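Local atomic coordinates of PF04016 domain protein (Desulfitobacterium hafniense, PDB entry 3L5O), a protein that is of unknown function, though it combines enolase-like and Rossmann-like folds and has been proposed to play a role in heavy-metal chelation. Residues L205-L208 against S209-A212; K258-A262 against G263-T267. All blocks are in the same frame, centred on the assembly; numbering follows the deposited sequence.

Contact 1: L205-L208 against S209-A212; sequences LLEL and SRNA
Leu205 turns its carbonyl oxygen to Ser209, near the C-terminal end of helix 202-208. Ser209 OG donates to Leu205 O at 2.8 Å, tilted 29° from the carbonyl plane, while the Ser209 backbone N makes a weak, bent bond to the same oxygen, so one firm donor and one weak one share it. With its first torsion setting OG beside its own backbone N, the serine hydroxyl can fold back on the helix, a place that suits a small side chain carrying a donor. Leu206 O receives Ser209 N, 3.3 Å away, in another weak bond, as the helical hydrogen-bonding pattern frays. The Leu205 and Leu206 side chains point away from the turn and lie on Ile192 of strand 189-193, with Leu206 also on Ile215 of strand 214-218. Aliphatic residues fit here because the helix covers a parallel sheet, the alpha/beta layering of a Rossmann-like domain, and its C-terminal end passes through a type I beta turn, Ser209 to Ala212, on the way to the next strand. Glu207 O accepts Arg210 NH1 at 2.8 Å, nearly in the guanidinium plane though above the carbonyl plane, and weakly receives Arg210 N. Brought round by a bend at chi2 (77°), Glu207 OE2 lies over the rim of one guanidinium face, 3.7 Å from Arg210 NH1, with the carboxylate and guanidinium planes 16° apart: a long salt bridge of charge alone. Replacing Glu207 with alanine is likely to take the counter-charge from that face of Arg210 and let the guanidinium turn more freely about its remaining backbone bond. Leu208 buries its side chain against Pro185 and Ser180, while a water 2.7 Å from Leu208 O donates to it and receives Asn211 N.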
loop_
_atom_site.group_PDB
_atom_site.type_symbol
_atom_site.label_atom_id
_atom_site.label_comp_id
_atom_site.label_asym_id
_atom_site.label_seq_id
_atom_site.Cartn_x
_atom_site.Cartn_y
_atom_site.Cartn_z
ATOM N N LEU A 205 -5.969 1.145 -12.975
ATOM C CA LEU A 205 -6.573 -0.019 -12.359
ATOM C C LEU A 205 -7.898 0.312 -11.710
ATOM O O LEU A 205 -8.850 -0.451 -11.824
ATOM C CB LEU A 205 -5.645 -0.634 -11.311
ATOM C CG LEU A 205 -4.371 -1.271 -11.856
ATOM C CD1 LEU A 205 -3.501 -1.771 -10.723
ATOM C CD2 LEU A 205 -4.627 -2.398 -12.858
ATOM N N LEU A 206 -7.936 1.430 -11.005
ATOM C CA LEU A 206 -9.192 1.936 -10.422
ATOM C C LEU A 206 -10.280 2.187 -11.452
ATOM O O LEU A 206 -11.434 1.830 -11.215
ATOM C CB LEU A 206 -8.935 3.195 -9.573
ATOM C CG LEU A 206 -8.078 2.942 -8.306
ATOM C CD1 LEU A 206 -7.957 4.203 -7.469
ATOM C CD2 LEU A 206 -8.656 1.798 -7.490
ATOM N N GLU A 207 -9.934 2.800 -12.579
ATOM C CA GLU A 207 -10.903 3.033 -13.658
ATOM C C GLU A 207 -11.388 1.721 -14.281
ATOM O O GLU A 207 -12.578 1.552 -14.536
ATOM C CB GLU A 207 -10.308 3.956 -14.722
ATOM C CG GLU A 207 -11.227 4.247 -15.906
ATOM C CD GLU A 207 -12.342 5.268 -15.626
ATOM O OE1 GLU A 207 -12.516 5.690 -14.460
ATOM O OE2 GLU A 207 -13.044 5.648 -16.590
ATOM N N LEU A 208 -10.488 0.768 -14.493
ATOM C CA LEU A 208 -10.885 -0.520 -15.014
ATOM C C LEU A 208 -11.839 -1.264 -14.079
ATOM O O LEU A 208 -12.694 -2.019 -14.537
ATOM C CB LEU A 208 -9.641 -1.390 -15.255
ATOM C CG LEU A 208 -8.761 -0.908 -16.388
ATOM C CD1 LEU A 208 -7.450 -1.661 -16.376
ATOM C CD2 LEU A 208 -9.496 -1.081 -17.676
ATOM N N SER A 209 -11.660 -1.069 -12.778
ATOM C CA SER A 209 -12.397 -1.812 -11.759
ATOM C C SER A 209 -13.631 -1.065 -11.234
ATOM O O SER A 209 -14.294 -1.539 -10.325
ATOM C CB SER A 209 -11.453 -2.107 -10.583
ATOM O OG SER A 209 -10.234 -2.706 -11.027
ATOM N N ARG A 210 -13.935 0.114 -11.778
ATOM C CA ARG A 210 -14.887 1.023 -11.120
ATOM C C ARG A 210 -16.292 0.428 -10.900
ATOM O O ARG A 210 -16.983 0.850 -9.982
ATOM C CB ARG A 210 -14.986 2.360 -11.842
ATOM C CG ARG A 210 -15.554 2.288 -13.218
ATOM C CD ARG A 210 -15.506 3.631 -13.928
ATOM N NE ARG A 210 -16.249 3.563 -15.177
ATOM C CZ ARG A 210 -15.829 2.947 -16.279
ATOM N NH1 ARG A 210 -14.645 2.339 -16.311
ATOM N NH2 ARG A 210 -16.603 2.943 -17.366
ATOM N N ASN A 211 -16.678 -0.558 -11.707
ATOM C CA ASN A 211 -17.968 -1.218 -11.558
ATOM C C ASN A 211 -17.957 -2.510 -10.726
ATOM O O ASN A 211 -18.985 -3.171 -10.615
ATOM C CB ASN A 211 -18.576 -1.489 -12.938
ATOM C CG ASN A 211 -18.838 -0.202 -13.738
ATOM O OD1 ASN A 211 -19.285 0.807 -13.202
ATOM N ND2 ASN A 211 -18.560 -0.254 -15.034
ATOM N N ALA A 212 -16.818 -2.886 -10.144
ATOM C CA ALA A 212 -16.804 -3.904 -9.084
ATOM C C ALA A 212 -17.733 -3.496 -7.925
ATOM O O ALA A 212 -17.874 -2.322 -7.658
ATOM C CB ALA A 212 -15.394 -4.082 -8.560
HETATM O O HOH W 1 -15.262 -2.209 -13.649
#

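Contact 2: K258-A262 against G263-T267; sequences KIYSA and GQKVT. With EDO (1,2-ethanediol), chain F; EDO (1,2-ethanediol), chain G.
Tyr260 and Gly263 meet through their backbones at the close-packed end of this turn: Gly263 N donates to Tyr260 O at 3.3 Å in a nearly straight bond, approaching from above the carbonyl plane. The link continues the i to i+3 pattern of the short 3-10 segment, in which Ala262 N bonds to Ile259 O. Glycine suits the junction, since with phi -175° and psi -147° it leaves the helical conformation at once, and a beta carbon there would clash with Ala262 O. Ala262 is small enough to lie against Ala247 and Ile250 of helix 244-251; Ile259 also rests on Ile250.

The outer side is looser. Tyr260 and Lys265 cross at an angle, their nearest atoms being CE1 of the ring and CE of the lysine, 3.8 Å apart. Extended beyond CG, the lysine chain carries NZ out over the ring, 5.2 Å from the Tyr260 centroid and near its normal, a cation-pi attraction that is weak at most. Bound ethanediol molecules, probably from the crystallisation liquor, occupy this side: Tyr260 OH shares a hydrogen bond with O1 of the chain F molecule, an atom at the ring edge and near its plane, and Lys265 NZ donates to O1 of the chain G molecule at 2.8 Å. An aromatic ring serves well here, touching Pro220 and meeting Phe239 at about a right angle, while the hydroxyl sits at the solvent side, where the ethanediol binds. The whole is a 3-10 turn leading directly into strand 263-269, the antiparallel edge strand of the mixed sheet in the Rossmann-like domain.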
loop_
_atom_site.group_PDB
_atom_site.type_symbol
_atom_site.label_atom_id
_atom_site.label_comp_id
_atom_site.label_asym_id
_atom_site.label_seq_id
_atom_site.Cartn_x
_atom_site.Cartn_y
_atom_site.Cartn_z
ATOM N N LYS A 258 9.808 -11.042 8.724
ATOM C CA LYS A 258 8.819 -10.307 7.950
ATOM C C LYS A 258 8.378 -9.095 8.759
ATOM O O LYS A 258 8.392 -9.125 9.994
ATOM C CB LYS A 258 7.620 -11.190 7.611
ATOM C CG LYS A 258 7.987 -12.467 6.845
ATOM N N ILE A 259 7.985 -8.031 8.065
ATOM C CA ILE A 259 7.623 -6.768 8.723
ATOM C C ILE A 259 6.430 -6.914 9.669
ATOM O O ILE A 259 6.283 -6.140 10.612
ATOM C CB ILE A 259 7.318 -5.687 7.665
ATOM C CG1 ILE A 259 7.323 -4.270 8.282
ATOM C CG2 ILE A 259 5.975 -5.979 6.964
ATOM C CD1 ILE A 259 8.591 -3.896 9.082
ATOM N N TYR A 260 5.589 -7.916 9.421
ATOM C CA TYR A 260 4.375 -8.118 10.211
ATOM C C TYR A 260 4.623 -8.367 11.688
ATOM O O TYR A 260 3.757 -8.105 12.504
ATOM C CB TYR A 260 3.519 -9.245 9.615
ATOM C CG TYR A 260 2.998 -8.909 8.239
ATOM C CD1 TYR A 260 1.941 -8.009 8.074
ATOM C CD2 TYR A 260 3.581 -9.463 7.098
ATOM C CE1 TYR A 260 1.465 -7.684 6.807
ATOM C CE2 TYR A 260 3.108 -9.144 5.827
ATOM C CZ TYR A 260 2.053 -8.257 5.688
ATOM O OH TYR A 260 1.593 -7.951 4.431
ATOM N N SER A 261 5.814 -8.853 12.025
ATOM C CA SER A 261 6.234 -9.018 13.422
ATOM C C SER A 261 6.223 -7.727 14.234
ATOM O O SER A 261 6.100 -7.761 15.466
ATOM C CB SER A 261 7.647 -9.604 13.469
ATOM O OG SER A 261 7.680 -10.832 12.771
ATOM N N ALA A 262 6.392 -6.600 13.543
ATOM C CA ALA A 262 6.496 -5.290 14.187
ATOM C C ALA A 262 5.158 -4.557 14.328
ATOM O O ALA A 262 5.141 -3.385 14.715
ATOM C CB ALA A 262 7.486 -4.410 13.421
ATOM N N GLY A 263 4.046 -5.227 14.015
ATOM C CA GLY A 263 2.738 -4.627 14.209
ATOM C C GLY A 263 1.539 -5.510 13.925
ATOM O O GLY A 263 1.584 -6.708 14.100
ATOM N N GLN A 264 0.475 -4.885 13.449
ATOM C CA GLN A 264 -0.853 -5.475 13.377
ATOM C C GLN A 264 -1.511 -5.069 12.058
ATOM O O GLN A 264 -1.398 -3.926 11.648
ATOM C CB GLN A 264 -1.653 -4.918 14.557
ATOM C CG GLN A 264 -3.150 -5.201 14.607
ATOM C CD GLN A 264 -3.791 -4.631 15.878
ATOM O OE1 GLN A 264 -3.177 -3.818 16.582
ATOM N NE2 GLN A 264 -5.020 -5.057 16.172
ATOM N N LYS A 265 -2.197 -5.995 11.399
ATOM C CA LYS A 265 -2.986 -5.669 10.221
ATOM C C LYS A 265 -4.226 -4.874 10.640
ATOM O O LYS A 265 -4.810 -5.142 11.691
ATOM C CB LYS A 265 -3.427 -6.941 9.484
ATOM C CG LYS A 265 -2.269 -7.788 8.920
ATOM C CD LYS A 265 -2.763 -9.040 8.225
ATOM C CE LYS A 265 -1.666 -9.679 7.384
ATOM N NZ LYS A 265 -2.060 -10.977 6.771
ATOM N N VAL A 266 -4.625 -3.915 9.808
ATOM C CA VAL A 266 -5.820 -3.116 10.042
ATOM C C VAL A 266 -6.563 -2.823 8.722
ATOM O O VAL A 266 -5.953 -2.532 7.696
ATOM C CB VAL A 266 -5.479 -1.770 10.748
ATOM C CG1 VAL A 266 -4.670 -1.987 12.014
ATOM C CG2 VAL A 266 -4.710 -0.877 9.843
ATOM N N THR A 267 -7.882 -2.856 8.776
ATOM C CA THR A 267 -8.721 -2.661 7.599
ATOM C C THR A 267 -9.765 -1.570 7.869
ATOM O O THR A 267 -10.433 -1.607 8.902
ATOM C CB THR A 267 -9.414 -3.999 7.251
ATOM O OG1 THR A 267 -8.444 -4.944 6.777
ATOM C CG2 THR A 267 -10.398 -3.836 6.093
HETATM C C1 EDO F . -2.333 -6.210 4.648
HETATM O O1 EDO F . -0.989 -6.268 5.104
HETATM C C2 EDO F . -3.323 -6.851 5.610
HETATM O O2 EDO F . -4.305 -5.942 6.110
HETATM C C1 EDO G . -3.254 -9.655 3.303
HETATM O O1 EDO G . -3.576 -9.947 4.646
HETATM C C2 EDO G . -1.756 -9.519 3.150
HETATM O O2 EDO G . -1.254 -10.665 2.490
#

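How the contacts relate
Contact 1 closes before contact 2 opens along the chain, and both lie on the mixed sheet, whose parallel strands are consistent with the Rossmann-like part of the protein. Their centres are about 28 Å apart, on opposite sides of the chain's centre, and their nearest atoms stay about 15 Å from each other. Residues 205-212 end helix 202-208 and lead towards strand 214-218 in the sheet's interior, whereas residues 258-267 enter strand 263-269 at its edge. Strand 235-241 lies between these two strands. Contact 1 thus lies in the crossover that joins parallel neighbours 189-193 and 214-218, a beta-alpha-beta unit, and contact 2 marks the entry to the antiparallel strand that finishes the sheet on that side.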